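Local coordinates for protein iron Super-Oxide Dismutase (Plasmodium knowlesi, PDB 2AWP) that probably catalyses the dismutation of superoxide radicals into hydrogen peroxide and oxygen, using an iron cation as cofactor, at residues K51-I56 and N66-I71; Y77-G82 and W185-E190; G102-F107 and A178-V183; N113-H118 and L155-W160; L126-N129 and K133-I136. One frame throughout, in Å; residues are numbered along the deposited sequence.

Contact 1. Residues K51-I56 and N66-I71; sequences KSLVEI and NNAAQI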
# COMPACT_ATOMS: atom_id res chain seq x y z
N LYS A 51 5.26 9.03 26.76
CA LYS A 51 3.92 8.49 26.62
C LYS A 51 3.98 7.04 26.21
O LYS A 51 4.96 6.58 25.61
CB LYS A 51 3.14 9.30 25.59
CG LYS A 51 2.75 10.68 26.10
CD LYS A 51 2.29 11.61 24.99
CE LYS A 51 2.12 13.03 25.52
NZ LYS A 51 0.88 13.12 26.34
N SER A 52 2.91 6.30 26.51
CA SER A 52 2.81 4.93 26.09
C SER A 52 2.53 4.88 24.59
O SER A 52 2.15 5.89 23.98
CB SER A 52 1.68 4.23 26.86
OG SER A 52 0.43 4.74 26.42
N LEU A 53 2.69 3.70 24.00
CA LEU A 53 2.39 3.53 22.58
C LEU A 53 0.96 3.93 22.27
O LEU A 53 0.70 4.63 21.28
CB LEU A 53 2.65 2.08 22.15
CG LEU A 53 2.39 1.75 20.66
CD1 LEU A 53 3.42 2.37 19.78
CD2 LEU A 53 2.38 0.26 20.42
N VAL A 54 0.03 3.46 23.11
CA VAL A 54 -1.38 3.77 22.93
C VAL A 54 -1.67 5.28 23.02
O VAL A 54 -2.41 5.83 22.19
CB VAL A 54 -2.25 2.95 23.91
CG1 VAL A 54 -3.61 3.58 24.11
CG2 VAL A 54 -2.37 1.55 23.39
N GLU A 55 -1.08 5.94 24.00
CA GLU A 55 -1.22 7.38 24.14
C GLU A 55 -0.64 8.13 22.94
O GLU A 55 -1.29 9.03 22.40
CB GLU A 55 -0.58 7.86 25.44
CG GLU A 55 -1.31 7.32 26.64
CD GLU A 55 -0.55 7.55 27.93
OE1 GLU A 55 0.68 7.69 27.88
OE2 GLU A 55 -1.21 7.58 28.99
N ILE A 56 0.52 7.70 22.47
CA ILE A 56 1.13 8.31 21.28
C ILE A 56 0.19 8.19 20.08
O ILE A 56 -0.11 9.19 19.43
CB ILE A 56 2.54 7.72 20.95
CG1 ILE A 56 3.54 8.11 22.04
CG2 ILE A 56 3.06 8.31 19.62
CD1 ILE A 56 4.76 7.21 22.11
N ASN A 66 1.88 7.48 12.14
CA ASN A 66 2.01 6.37 11.20
C ASN A 66 2.81 5.22 11.82
O ASN A 66 2.37 4.07 11.80
CB ASN A 66 2.65 6.84 9.89
CG ASN A 66 1.71 7.69 9.03
OD1 ASN A 66 0.48 7.68 9.21
ND2 ASN A 66 2.28 8.40 8.10
N ASN A 67 3.97 5.55 12.40
CA ASN A 67 4.79 4.54 13.05
C ASN A 67 4.17 3.94 14.31
O ASN A 67 4.11 2.73 14.42
CB ASN A 67 6.21 5.05 13.30
CG ASN A 67 6.98 5.17 12.03
OD1 ASN A 67 7.50 4.16 11.51
ND2 ASN A 67 6.98 6.39 11.45
N ALA A 68 3.74 4.79 15.23
CA ALA A 68 3.02 4.33 16.45
C ALA A 68 1.82 3.42 16.14
O ALA A 68 1.68 2.35 16.73
CB ALA A 68 2.56 5.51 17.28
N ALA A 69 0.95 3.85 15.25
CA ALA A 69 -0.26 3.07 14.94
C ALA A 69 0.12 1.75 14.25
O ALA A 69 -0.42 0.70 14.57
CB ALA A 69 -1.21 3.88 14.08
N GLN A 70 1.11 1.78 13.35
CA GLN A 70 1.57 0.53 12.77
C GLN A 70 2.14 -0.45 13.79
O GLN A 70 1.91 -1.67 13.68
CB GLN A 70 2.54 0.75 11.62
CG GLN A 70 1.89 1.30 10.35
CD GLN A 70 0.96 0.34 9.68
OE1 GLN A 70 -0.19 0.20 10.08
NE2 GLN A 70 1.43 -0.30 8.59
N ILE A 71 2.92 0.03 14.76
CA ILE A 71 3.41 -0.89 15.79
C ILE A 71 2.21 -1.57 16.47
O ILE A 71 2.21 -2.78 16.66
CB ILE A 71 4.23 -0.21 16.88
CG1 ILE A 71 5.52 0.40 16.29
CG2 ILE A 71 4.60 -1.24 18.01
CD1 ILE A 71 6.01 1.59 17.12
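Ile56, which packs against Ala68 across the contact, gives its backbone N to Ser52 O over 2.9 Å. This bond closes the first turn of helix 53-59, and that turn opens with a capping box. Ser52 OG accepts from Glu55 N, while Glu55 OE1 accepts from Ser52 N at 3.0 Å and nearly straight (172°). The box fixes the start of the short helix. A different side of the same turn faces helix 62-79, within the alpha-hairpin domain of the iron/manganese superoxide dismutase family.

The meeting itself is apolar. Leu53 holds its CG opposite the backbone N (chi1 -179°), which carries the methyl fork out to the second helix. CD2 meets Ile71 CG2 at 3.6 Å. CD1 lies 3.8 Å from Ile71 CD1 and also rests 3.5 Å from Ala68 O. Ala68 is small, and the CA atoms of Leu53 and Ala68 are 6.2 Å apart. Trp72 packs on Leu53 as well, and Leu39 of helix 21-43 on Ile71. One turn further on, His74 is a probable iron ligand. Ile56, which is buried, touches Ala68 CB with its CG2 at 3.7 Å.

Contact 2. Residues Y77-G82 and W185-E190; sequences YWDSMG and WNFANE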
# COMPACT_ATOMS: atom_id res chain seq x y z
N TYR A 77 -2.46 -7.64 15.12
CA TYR A 77 -2.49 -8.59 14.02
C TYR A 77 -1.86 -9.95 14.39
O TYR A 77 -2.47 -10.99 14.17
CB TYR A 77 -1.80 -7.96 12.81
CG TYR A 77 -1.59 -8.85 11.59
CD1 TYR A 77 -2.68 -9.34 10.86
CD2 TYR A 77 -0.29 -9.15 11.15
CE1 TYR A 77 -2.48 -10.14 9.73
CE2 TYR A 77 -0.08 -9.95 10.02
CZ TYR A 77 -1.18 -10.43 9.30
OH TYR A 77 -0.99 -11.20 8.16
N TRP A 78 -0.66 -9.92 14.96
CA TRP A 78 0.03 -11.16 15.36
C TRP A 78 -0.79 -11.92 16.42
O TRP A 78 -0.93 -13.14 16.31
CB TRP A 78 1.46 -10.85 15.88
CG TRP A 78 2.34 -10.21 14.83
CD1 TRP A 78 3.05 -9.06 14.94
CD2 TRP A 78 2.56 -10.68 13.49
NE1 TRP A 78 3.70 -8.77 13.76
CE2 TRP A 78 3.41 -9.76 12.85
CE3 TRP A 78 2.10 -11.80 12.77
CZ2 TRP A 78 3.82 -9.92 11.52
CZ3 TRP A 78 2.53 -11.97 11.45
CH2 TRP A 78 3.37 -11.02 10.84
N ASP A 79 -1.28 -11.19 17.42
CA ASP A 79 -2.12 -11.74 18.50
C ASP A 79 -3.49 -12.23 18.04
O ASP A 79 -4.10 -13.11 18.69
CB ASP A 79 -2.25 -10.73 19.65
CG ASP A 79 -0.92 -10.40 20.27
OD1 ASP A 79 0.10 -11.01 19.86
OD2 ASP A 79 -0.90 -9.51 21.16
N SER A 80 -3.95 -11.70 16.90
CA SER A 80 -5.19 -12.15 16.26
C SER A 80 -5.07 -13.49 15.54
O SER A 80 -6.06 -14.00 15.00
CB SER A 80 -5.68 -11.11 15.23
OG SER A 80 -6.18 -9.95 15.87
N MET A 81 -3.86 -14.05 15.52
CA MET A 81 -3.59 -15.33 14.87
C MET A 81 -2.88 -16.28 15.80
O MET A 81 -2.47 -15.88 16.87
CB MET A 81 -2.69 -15.12 13.63
CG MET A 81 -3.39 -14.35 12.55
SD MET A 81 -2.36 -14.15 11.10
CE MET A 81 -1.06 -13.08 11.72
N GLY A 82 -2.68 -17.52 15.37
CA GLY A 82 -1.91 -18.47 16.15
C GLY A 82 -1.91 -19.87 15.58
O GLY A 82 -2.75 -20.19 14.72
N TRP A 185 -9.55 -17.08 18.14
CA TRP A 185 -10.79 -16.76 18.86
C TRP A 185 -10.55 -16.52 20.35
O TRP A 185 -11.30 -15.78 20.98
CB TRP A 185 -11.82 -17.86 18.66
CG TRP A 185 -12.13 -18.08 17.20
CD1 TRP A 185 -11.86 -19.21 16.44
CD2 TRP A 185 -12.74 -17.15 16.31
NE1 TRP A 185 -12.30 -19.04 15.15
CE2 TRP A 185 -12.85 -17.78 15.04
CE3 TRP A 185 -13.24 -15.83 16.47
CZ2 TRP A 185 -13.42 -17.14 13.93
CZ3 TRP A 185 -13.80 -15.20 15.36
CH2 TRP A 185 -13.90 -15.86 14.11
N ASN A 186 -9.50 -17.13 20.90
CA ASN A 186 -9.15 -16.84 22.29
C ASN A 186 -8.81 -15.36 22.45
O ASN A 186 -9.25 -14.72 23.41
CB ASN A 186 -8.01 -17.74 22.81
CG ASN A 186 -8.32 -19.20 22.65
OD1 ASN A 186 -9.41 -19.65 22.99
ND2 ASN A 186 -7.38 -19.96 22.09
N PHE A 187 -8.02 -14.82 21.52
CA PHE A 187 -7.74 -13.37 21.52
C PHE A 187 -9.02 -12.54 21.38
O PHE A 187 -9.21 -11.56 22.12
CB PHE A 187 -6.74 -12.96 20.41
CG PHE A 187 -6.18 -11.55 20.57
CD1 PHE A 187 -5.55 -11.16 21.77
CD2 PHE A 187 -6.27 -10.62 19.51
CE1 PHE A 187 -5.00 -9.87 21.92
CE2 PHE A 187 -5.76 -9.32 19.65
CZ PHE A 187 -5.12 -8.93 20.87
N ALA A 188 -9.89 -12.90 20.42
CA ALA A 188 -11.15 -12.18 20.22
C ALA A 188 -11.97 -12.13 21.54
O ALA A 188 -12.58 -11.10 21.87
CB ALA A 188 -11.97 -12.87 19.15
N ASN A 189 -11.99 -13.25 22.25
CA ASN A 189 -12.74 -13.41 23.51
C ASN A 189 -12.20 -12.50 24.59
O ASN A 189 -12.95 -11.87 25.32
CB ASN A 189 -12.71 -14.86 23.97
CG ASN A 189 -13.81 -15.67 23.34
OD1 ASN A 189 -14.85 -15.13 22.99
ND2 ASN A 189 -13.59 -16.96 23.19
N GLU A 190 -10.88 -12.42 24.65
CA GLU A 190 -10.24 -11.55 25.59
C GLU A 190 -10.60 -10.08 25.31
O GLU A 190 -10.89 -9.32 26.24
CB GLU A 190 -8.74 -11.76 25.52
CG GLU A 190 -7.96 -10.76 26.31
CD GLU A 190 -6.46 -10.97 26.19
OE1 GLU A 190 -6.03 -11.94 25.52
OE2 GLU A 190 -5.71 -10.15 26.76
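Asp79, in the last turn of helix 62-79, lays its CB over the ring of Phe187. The CB sits 3.6 Å from the ring centroid and only 12° off the ring normal. This is a CH-pi contact over the middle of the face. The Asp79 CG points opposite its own carbonyl carbon (chi1 -61°), which leads the carboxylate off the ring centre. OD2 comes no nearer than 4.2 Å to Phe187 CE1, and it forms a salt bridge with Lys9. The carboxylate plane stands steeply to the ring plane, at 81°. The backbone of the same residue closes on the root of the side chain: Asp79 O is 3.2 Å from Phe187 CB.

Ser80 follows, just past the end of the helix. Its OG lies 3.7 Å from Phe187 CD2, with CE2 next nearest. The hydroxyl does not depend on the ring, because it is hydrogen-bonded to Phe76 O and Thr156 N. The backbone of Ser80 also bonds to Asn184, and the ND2 of Asn184 meets Met81 O in the next step of the chain.

The contact joins the C-terminal end of helix 62-79, from the alpha-hairpin family region, to helix 185-196, from the C-terminal one. Asp79 OD2 and Ser80 OG find their polar partners outside these two segments. What passes between the segments is therefore mainly dispersion and a C-H to ring attraction, and the charge of Asp79 is probably balanced by Lys9.

Contact 3. Residues G102-F107 and A178-V183; sequences GSFNNF and AWWNLV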
# COMPACT_ATOMS: atom_id res chain seq x y z
N GLY A 102 -25.83 -13.18 12.36
CA GLY A 102 -26.75 -14.30 12.03
C GLY A 102 -26.07 -15.65 12.08
O GLY A 102 -26.66 -16.65 12.52
N SER A 103 -24.80 -15.69 11.63
CA SER A 103 -24.01 -16.92 11.59
C SER A 103 -22.54 -16.58 11.41
O SER A 103 -22.21 -15.51 10.90
CB SER A 103 -24.47 -17.82 10.43
OG SER A 103 -24.11 -17.32 9.16
N PHE A 104 -21.67 -17.51 11.81
CA PHE A 104 -20.25 -17.36 11.49
C PHE A 104 -20.02 -17.26 9.99
O PHE A 104 -19.24 -16.42 9.55
CB PHE A 104 -19.38 -18.48 12.11
CG PHE A 104 -17.96 -18.44 11.63
CD1 PHE A 104 -17.13 -17.34 11.93
CD2 PHE A 104 -17.45 -19.47 10.84
CE1 PHE A 104 -15.80 -17.30 11.49
CE2 PHE A 104 -16.12 -19.43 10.38
CZ PHE A 104 -15.31 -18.35 10.71
N ASN A 105 -20.70 -18.08 9.19
CA ASN A 105 -20.53 -17.99 7.72
C ASN A 105 -20.88 -16.63 7.14
O ASN A 105 -20.20 -16.15 6.21
CB ASN A 105 -21.26 -19.10 6.96
CG ASN A 105 -20.46 -20.41 6.92
OD1 ASN A 105 -21.04 -21.49 6.72
ND2 ASN A 105 -19.13 -20.34 7.14
N ASN A 106 -21.94 -16.01 7.65
CA ASN A 106 -22.27 -14.66 7.22
C ASN A 106 -21.13 -13.72 7.55
O ASN A 106 -20.70 -12.94 6.69
CB ASN A 106 -23.60 -14.16 7.82
CG ASN A 106 -24.82 -14.93 7.27
OD1 ASN A 106 -24.72 -15.67 6.28
ND2 ASN A 106 -25.97 -14.77 7.94
N PHE A 107 -20.63 -13.77 8.78
CA PHE A 107 -19.53 -12.89 9.18
C PHE A 107 -18.30 -13.11 8.26
O PHE A 107 -17.70 -12.14 7.75
CB PHE A 107 -19.18 -13.06 10.66
CG PHE A 107 -17.81 -12.56 11.00
CD1 PHE A 107 -17.53 -11.20 10.96
CD2 PHE A 107 -16.79 -13.46 11.33
CE1 PHE A 107 -16.23 -10.74 11.23
CE2 PHE A 107 -15.50 -13.01 11.63
CZ PHE A 107 -15.23 -11.64 11.59
N ALA A 178 -6.75 -18.36 3.38
CA ALA A 178 -5.80 -19.06 4.23
C ALA A 178 -5.78 -18.54 5.70
O ALA A 178 -5.54 -19.29 6.67
CB ALA A 178 -4.39 -18.99 3.61
N TRP A 179 -6.04 -17.24 5.83
CA TRP A 179 -6.03 -16.54 7.11
C TRP A 179 -7.10 -17.08 8.08
O TRP A 179 -6.88 -17.10 9.29
CB TRP A 179 -6.24 -15.05 6.86
CG TRP A 179 -6.23 -14.22 8.12
CD1 TRP A 179 -5.13 -13.72 8.77
CD2 TRP A 179 -7.38 -13.80 8.88
NE1 TRP A 179 -5.52 -13.01 9.88
CE2 TRP A 179 -6.89 -13.04 9.97
CE3 TRP A 179 -8.76 -13.99 8.73
CZ2 TRP A 179 -7.75 -12.46 10.92
CZ3 TRP A 179 -9.61 -13.42 9.68
CH2 TRP A 179 -9.09 -12.67 10.77
N TRP A 180 -8.24 -17.54 7.53
CA TRP A 180 -9.29 -18.20 8.32
C TRP A 180 -8.79 -19.43 9.10
O TRP A 180 -9.33 -19.76 10.16
CB TRP A 180 -10.55 -18.49 7.45
CG TRP A 180 -11.20 -17.17 7.01
CD1 TRP A 180 -11.13 -16.61 5.76
CD2 TRP A 180 -11.93 -16.24 7.83
NE1 TRP A 180 -11.78 -15.40 5.75
CE2 TRP A 180 -12.29 -15.15 6.99
CE3 TRP A 180 -12.30 -16.22 9.18
CZ2 TRP A 180 -13.04 -14.04 7.46
CZ3 TRP A 180 -13.07 -15.13 9.66
CH2 TRP A 180 -13.42 -14.05 8.80
N ASN A 181 -7.70 -20.04 8.64
CA ASN A 181 -7.06 -21.16 9.37
C ASN A 181 -6.26 -20.72 10.59
O ASN A 181 -5.83 -21.56 11.38
CB ASN A 181 -6.14 -21.94 8.44
CG ASN A 181 -6.87 -22.54 7.26
OD1 ASN A 181 -7.69 -23.43 7.44
ND2 ASN A 181 -6.57 -22.07 6.06
N LEU A 182 -6.05 -19.42 10.74
CA LEU A 182 -5.15 -18.85 11.76
C LEU A 182 -5.84 -17.99 12.82
O LEU A 182 -5.28 -17.79 13.91
CB LEU A 182 -4.09 -18.00 11.07
CG LEU A 182 -3.20 -18.66 9.99
CD1 LEU A 182 -2.30 -17.56 9.37
CD2 LEU A 182 -2.35 -19.82 10.57
N VAL A 183 -7.05 -17.53 12.51
CA VAL A 183 -7.85 -16.66 13.40
C VAL A 183 -7.90 -17.16 14.83
O VAL A 183 -8.32 -18.29 15.09
CB VAL A 183 -9.34 -16.51 12.93
CG1 VAL A 183 -10.08 -15.52 13.85
CG2 VAL A 183 -9.42 -16.05 11.54
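Phe104 and Phe107 both set CG opposite the backbone N, with chi1 at 172° and 161°, and both rings extend from one side of the helix toward Trp180. The tryptophan turns its CG opposite the carbonyl carbon instead (chi1 -65°), which presents its six-membered ring to the two phenylalanines. The three form an aromatic cluster.

Phe107 CE2 comes to the edge of the indole, near its plane, 3.7 Å from Trp180 CH2 and 3.8 Å from Trp180 CZ3. Phe104 approaches the neighbouring atoms obliquely, with CE1 3.9 Å from Trp180 CZ3. Both phenyl planes stand steeply to the indole. Within the helix, Phe104 CD1 also meets the edge of the Phe107 ring.

The polar end of the tryptophan is used as well: Trp180 NE1 is hydrogen-bonded to Ser112 OG. Ser103 is the N-cap of helix 104-117, its OG accepting from Asn106 N at 3.0 Å. That cap holds the turn from which Phe104 and Phe107 project.

On the other segment, Asn181 N and ND2 both reach Ala178 O, from the same face of that carbonyl.

The cluster lies away from the metal site. It ties the start of helix 104-117 to the chain leaving helix 172-179. Phe101 meets the Phe107 ring, Trp185 of helix 185-196 packs on Phe104, and the adjacent Trp179 leans on Cys157 of strand 151-158.

Contact 4. Residues N113-H118 and L155-W160; sequences NVLCGH and LTCDIW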
# COMPACT_ATOMS: atom_id res chain seq x y z
N ASN A 113 -15.02 -10.25 1.98
CA ASN A 113 -15.38 -9.26 0.96
C ASN A 113 -14.73 -7.91 1.22
O ASN A 113 -14.12 -7.29 0.32
CB ASN A 113 -16.90 -9.09 0.87
CG ASN A 113 -17.57 -10.26 0.13
OD1 ASN A 113 -16.90 -11.06 -0.53
ND2 ASN A 113 -18.90 -10.38 0.28
N VAL A 114 -14.83 -7.45 2.45
CA VAL A 114 -14.18 -6.21 2.84
C VAL A 114 -12.66 -6.25 2.66
O VAL A 114 -12.08 -5.33 2.06
CB VAL A 114 -14.56 -5.79 4.29
CG1 VAL A 114 -13.58 -4.67 4.80
CG2 VAL A 114 -16.01 -5.31 4.30
N LEU A 115 -12.03 -7.29 3.21
CA LEU A 115 -10.59 -7.52 3.07
C LEU A 115 -10.12 -7.59 1.62
O LEU A 115 -9.11 -6.97 1.25
CB LEU A 115 -10.17 -8.82 3.82
CG LEU A 115 -10.26 -8.72 5.35
CD1 LEU A 115 -10.16 -10.09 5.96
CD2 LEU A 115 -9.17 -7.77 5.95
N CYS A 116 -10.86 -8.33 0.79
CA CYS A 116 -10.54 -8.42 -0.62
C CYS A 116 -10.74 -7.11 -1.38
O CYS A 116 -10.03 -6.86 -2.36
CB CYS A 116 -11.34 -9.52 -1.31
SG CYS A 116 -10.80 -11.16 -0.89
N GLY A 117 -11.70 -6.31 -0.93
CA GLY A 117 -12.07 -5.11 -1.66
C GLY A 117 -11.24 -3.88 -1.32
O GLY A 117 -11.32 -2.89 -2.02
N HIS A 118 -10.43 -3.91 -0.26
CA HIS A 118 -9.75 -2.67 0.14
C HIS A 118 -8.70 -2.21 -0.87
O HIS A 118 -7.81 -2.99 -1.20
CB HIS A 118 -9.10 -2.77 1.53
CG HIS A 118 -8.66 -1.43 2.05
ND1 HIS A 118 -9.52 -0.56 2.68
CD2 HIS A 118 -7.46 -0.80 2.00
CE1 HIS A 118 -8.87 0.55 3.00
NE2 HIS A 118 -7.62 0.43 2.60
N LEU A 155 -10.49 -8.16 16.50
CA LEU A 155 -9.53 -8.86 15.64
C LEU A 155 -9.15 -7.93 14.46
O LEU A 155 -9.95 -7.09 14.07
CB LEU A 155 -10.14 -10.14 15.04
CG LEU A 155 -10.50 -11.34 15.89
CD1 LEU A 155 -11.39 -12.32 15.12
CD2 LEU A 155 -9.23 -12.03 16.43
N THR A 156 -7.95 -8.12 13.92
CA THR A 156 -7.60 -7.43 12.66
C THR A 156 -6.88 -8.37 11.70
O THR A 156 -6.32 -9.42 12.11
CB THR A 156 -6.72 -6.17 12.90
OG1 THR A 156 -6.70 -5.37 11.71
CG2 THR A 156 -5.30 -6.55 13.30
N CYS A 157 -6.94 -7.97 10.42
CA CYS A 157 -6.25 -8.62 9.30
C CYS A 157 -5.61 -7.53 8.44
O CYS A 157 -6.26 -6.60 7.95
CB CYS A 157 -7.18 -9.53 8.46
SG CYS A 157 -6.24 -10.45 7.14
N ASP A 158 -4.30 -7.66 8.29
CA ASP A 158 -3.50 -6.74 7.50
C ASP A 158 -3.65 -7.08 6.05
O ASP A 158 -3.48 -8.25 5.66
CB ASP A 158 -2.06 -6.99 7.88
CG ASP A 158 -1.11 -5.97 7.35
OD1 ASP A 158 -1.46 -4.99 6.67
OD2 ASP A 158 0.05 -6.21 7.63
N ILE A 159 -3.99 -6.08 5.24
CA ILE A 159 -3.98 -6.31 3.81
C ILE A 159 -3.00 -5.43 3.05
O ILE A 159 -3.04 -5.42 1.82
CB ILE A 159 -5.41 -6.31 3.16
CG1 ILE A 159 -6.23 -5.06 3.52
CG2 ILE A 159 -6.15 -7.62 3.53
CD1 ILE A 159 -5.82 -3.88 2.71
N TRP A 160 -2.09 -4.74 3.75
CA TRP A 160 -0.90 -4.19 3.04
C TRP A 160 -0.30 -5.32 2.19
O TRP A 160 -0.29 -6.49 2.62
CB TRP A 160 0.18 -3.69 3.99
CG TRP A 160 -0.07 -2.34 4.69
CD1 TRP A 160 -1.12 -2.00 5.49
CD2 TRP A 160 0.81 -1.21 4.70
NE1 TRP A 160 -0.97 -0.72 5.96
CE2 TRP A 160 0.21 -0.22 5.50
CE3 TRP A 160 2.02 -0.92 4.05
CZ2 TRP A 160 0.78 1.05 5.67
CZ3 TRP A 160 2.59 0.32 4.23
CH2 TRP A 160 2.00 1.28 5.07
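Strand 151-158 carries Asp158, a probable iron ligand, and here the end of the strand and Ile159 just after it pack on Leu115, in the last turn of helix 104-117, and on His118 just beyond that helix. Leu115 sets its two methyls on Cys157, with CD2 3.7 Å and CD1 3.9 Å from Cys157 CB. CD2 also meets Ile159 CG2 at 3.9 Å.

Ile159 puts its CG1 in the crowded position between backbone N and carbonyl carbon (chi1 52°). This brings CD1 to His118, 3.6 Å from the ring atom CD2. The two side chains cross at about a right angle. The imidazole is held at both nitrogens, ND1 by Gln138 OE1 and NE2 by His140 ND1. Arg172 NH1 bonds to both Leu115 O and His118 O, tying down the end of the helix.

The CB of Asp158 points away from this helix. Its OD1 accepts from Trp160 N at 3.0 Å, from above the carboxylate plane, and closes an Asx turn.

Toward helix 104-117 the contact is made by apolar groups and an imidazole, while the Asp158 side chain packs beside His74, another probable ligand, its orientation probably steadied by the Asx turn.

Contact 5. Residues L126-N129 and K133-I136; sequences LVLN and KLVI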
# COMPACT_ATOMS: atom_id res chain seq x y z
N LEU A 126 -12.65 -6.52 12.92
CA LEU A 126 -13.87 -6.82 13.64
C LEU A 126 -13.81 -5.91 14.85
O LEU A 126 -12.78 -5.89 15.55
CB LEU A 126 -13.96 -8.29 14.06
CG LEU A 126 -15.19 -8.62 14.92
CD1 LEU A 126 -16.49 -8.41 14.15
CD2 LEU A 126 -15.06 -10.07 15.44
N VAL A 127 -14.88 -5.15 15.08
CA VAL A 127 -14.91 -4.20 16.20
C VAL A 127 -16.24 -4.29 16.95
O VAL A 127 -17.26 -4.64 16.37
CB VAL A 127 -14.64 -2.69 15.79
CG1 VAL A 127 -13.59 -2.56 14.65
CG2 VAL A 127 -15.90 -1.97 15.42
N LEU A 128 -16.19 -4.01 18.25
CA LEU A 128 -17.41 -3.74 18.98
C LEU A 128 -17.65 -2.24 18.86
O LEU A 128 -16.91 -1.45 19.40
CB LEU A 128 -17.29 -4.15 20.45
CG LEU A 128 -18.59 -4.11 21.27
CD1 LEU A 128 -19.52 -5.28 20.88
CD2 LEU A 128 -18.29 -4.08 22.81
N ASN A 129 -18.72 -1.88 18.16
CA ASN A 129 -19.00 -0.47 17.93
C ASN A 129 -19.53 0.26 19.18
O ASN A 129 -19.69 -0.34 20.26
CB ASN A 129 -19.87 -0.28 16.67
CG ASN A 129 -21.36 -0.59 16.88
OD1 ASN A 129 -21.83 -0.78 18.01
ND2 ASN A 129 -22.10 -0.69 15.78
N LYS A 133 -22.47 -3.36 19.38
CA LYS A 133 -22.69 -4.35 18.31
C LYS A 133 -21.39 -4.64 17.56
O LYS A 133 -20.65 -3.70 17.21
CB LYS A 133 -23.70 -3.86 17.26
CG LYS A 133 -25.11 -3.52 17.77
CD LYS A 133 -25.76 -4.64 18.52
CE LYS A 133 -27.29 -4.43 18.53
NZ LYS A 133 -27.92 -5.47 19.36
N LEU A 134 -21.15 -5.92 17.25
CA LEU A 134 -20.03 -6.28 16.36
C LEU A 134 -20.28 -5.81 14.94
O LEU A 134 -21.32 -6.08 14.36
CB LEU A 134 -19.76 -7.79 16.33
CG LEU A 134 -19.21 -8.46 17.59
CD1 LEU A 134 -18.98 -9.97 17.34
CD2 LEU A 134 -17.95 -7.79 18.09
N VAL A 135 -19.31 -5.12 14.37
CA VAL A 135 -19.38 -4.76 12.98
C VAL A 135 -18.00 -4.97 12.32
O VAL A 135 -16.98 -5.14 13.01
CB VAL A 135 -19.88 -3.30 12.79
CG1 VAL A 135 -21.32 -3.11 13.41
CG2 VAL A 135 -18.87 -2.29 13.35
N ILE A 136 -17.98 -4.93 11.00
CA ILE A 136 -16.76 -4.98 10.22
C ILE A 136 -16.43 -3.57 9.74
O ILE A 136 -17.30 -2.89 9.21
CB ILE A 136 -16.89 -5.92 8.99
CG1 ILE A 136 -17.08 -7.36 9.41
CG2 ILE A 136 -15.67 -5.79 8.08
CD1 ILE A 136 -17.74 -8.22 8.29
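Val127 overlaps Val135 directly across the hairpin, CG2 to CG2 at 3.6 Å. The two valines are a hydrogen-bonded antiparallel pair. Val127 N donates to Val135 O, and Val135 N returns a bond to Val127 O, each 2.9 Å long. The pairs on either side, Leu126 with Ile136 and Leu128 with Leu134, are non-hydrogen-bonded. The short segments 126-129 and 134-136 are clearly twisted, with 133° between their directions.

Asn129 closes the turn end twice. Its backbone N donates to Lys133 O at 2.8 Å. Its CG lies between its own backbone N and carbonyl carbon (chi1 78°), a torsion that turns the amide toward Lys133 and Val135. There OD1 accepts from Lys133 N at 3.0 Å, the donor lying 50° out of the amide carbonyl plane. OD1 takes a further bond from Asn131 N, in the turn itself. ND2 rests 3.5 Å from Val135 CG1, and the two side chains cross nearly at right angles.

The leucines work on the other side of the sheet. Leu126 CD1 reaches diagonally to Leu134 CB at 4.0 Å, and Leu128 CD1 stands 4.1 Å from Leu134 CD2.

Strand 122-129 is the middle of three, and the backbones of Leu126 and Leu128 bond along its other edge to strand 151-158. The face of Leu126, Leu128, Leu134 and Ile136 is covered by helices. Leu134 packs on helix 92-101, Leu126 and Ile136 on helix 104-117, and Leu128 on the end of helix 185-196.

Overall arrangement
Contacts 1, 3 and 4 are buried, whereas contacts 2 and 5 are only partly so. Contacts 1 and 2 share helix 62-79, and contact 2 alone joins the two family domains. Contacts 3 and 4 use opposite ends of helix 104-117, with centres about 13 Å apart. Contacts 4 and 5 reach the same sheet, where Leu155 O probably bonds to Leu126 N. The chemistry differs with place. Contact 1 is aliphatic, contact 2 is CH-pi, contact 3 is an aromatic cluster and contact 4 is apolar beside a probable iron ligand. Contact 5 alone has hydrogen bonds between its segments. Gln70 touches Trp160, linking contacts 1 and 4.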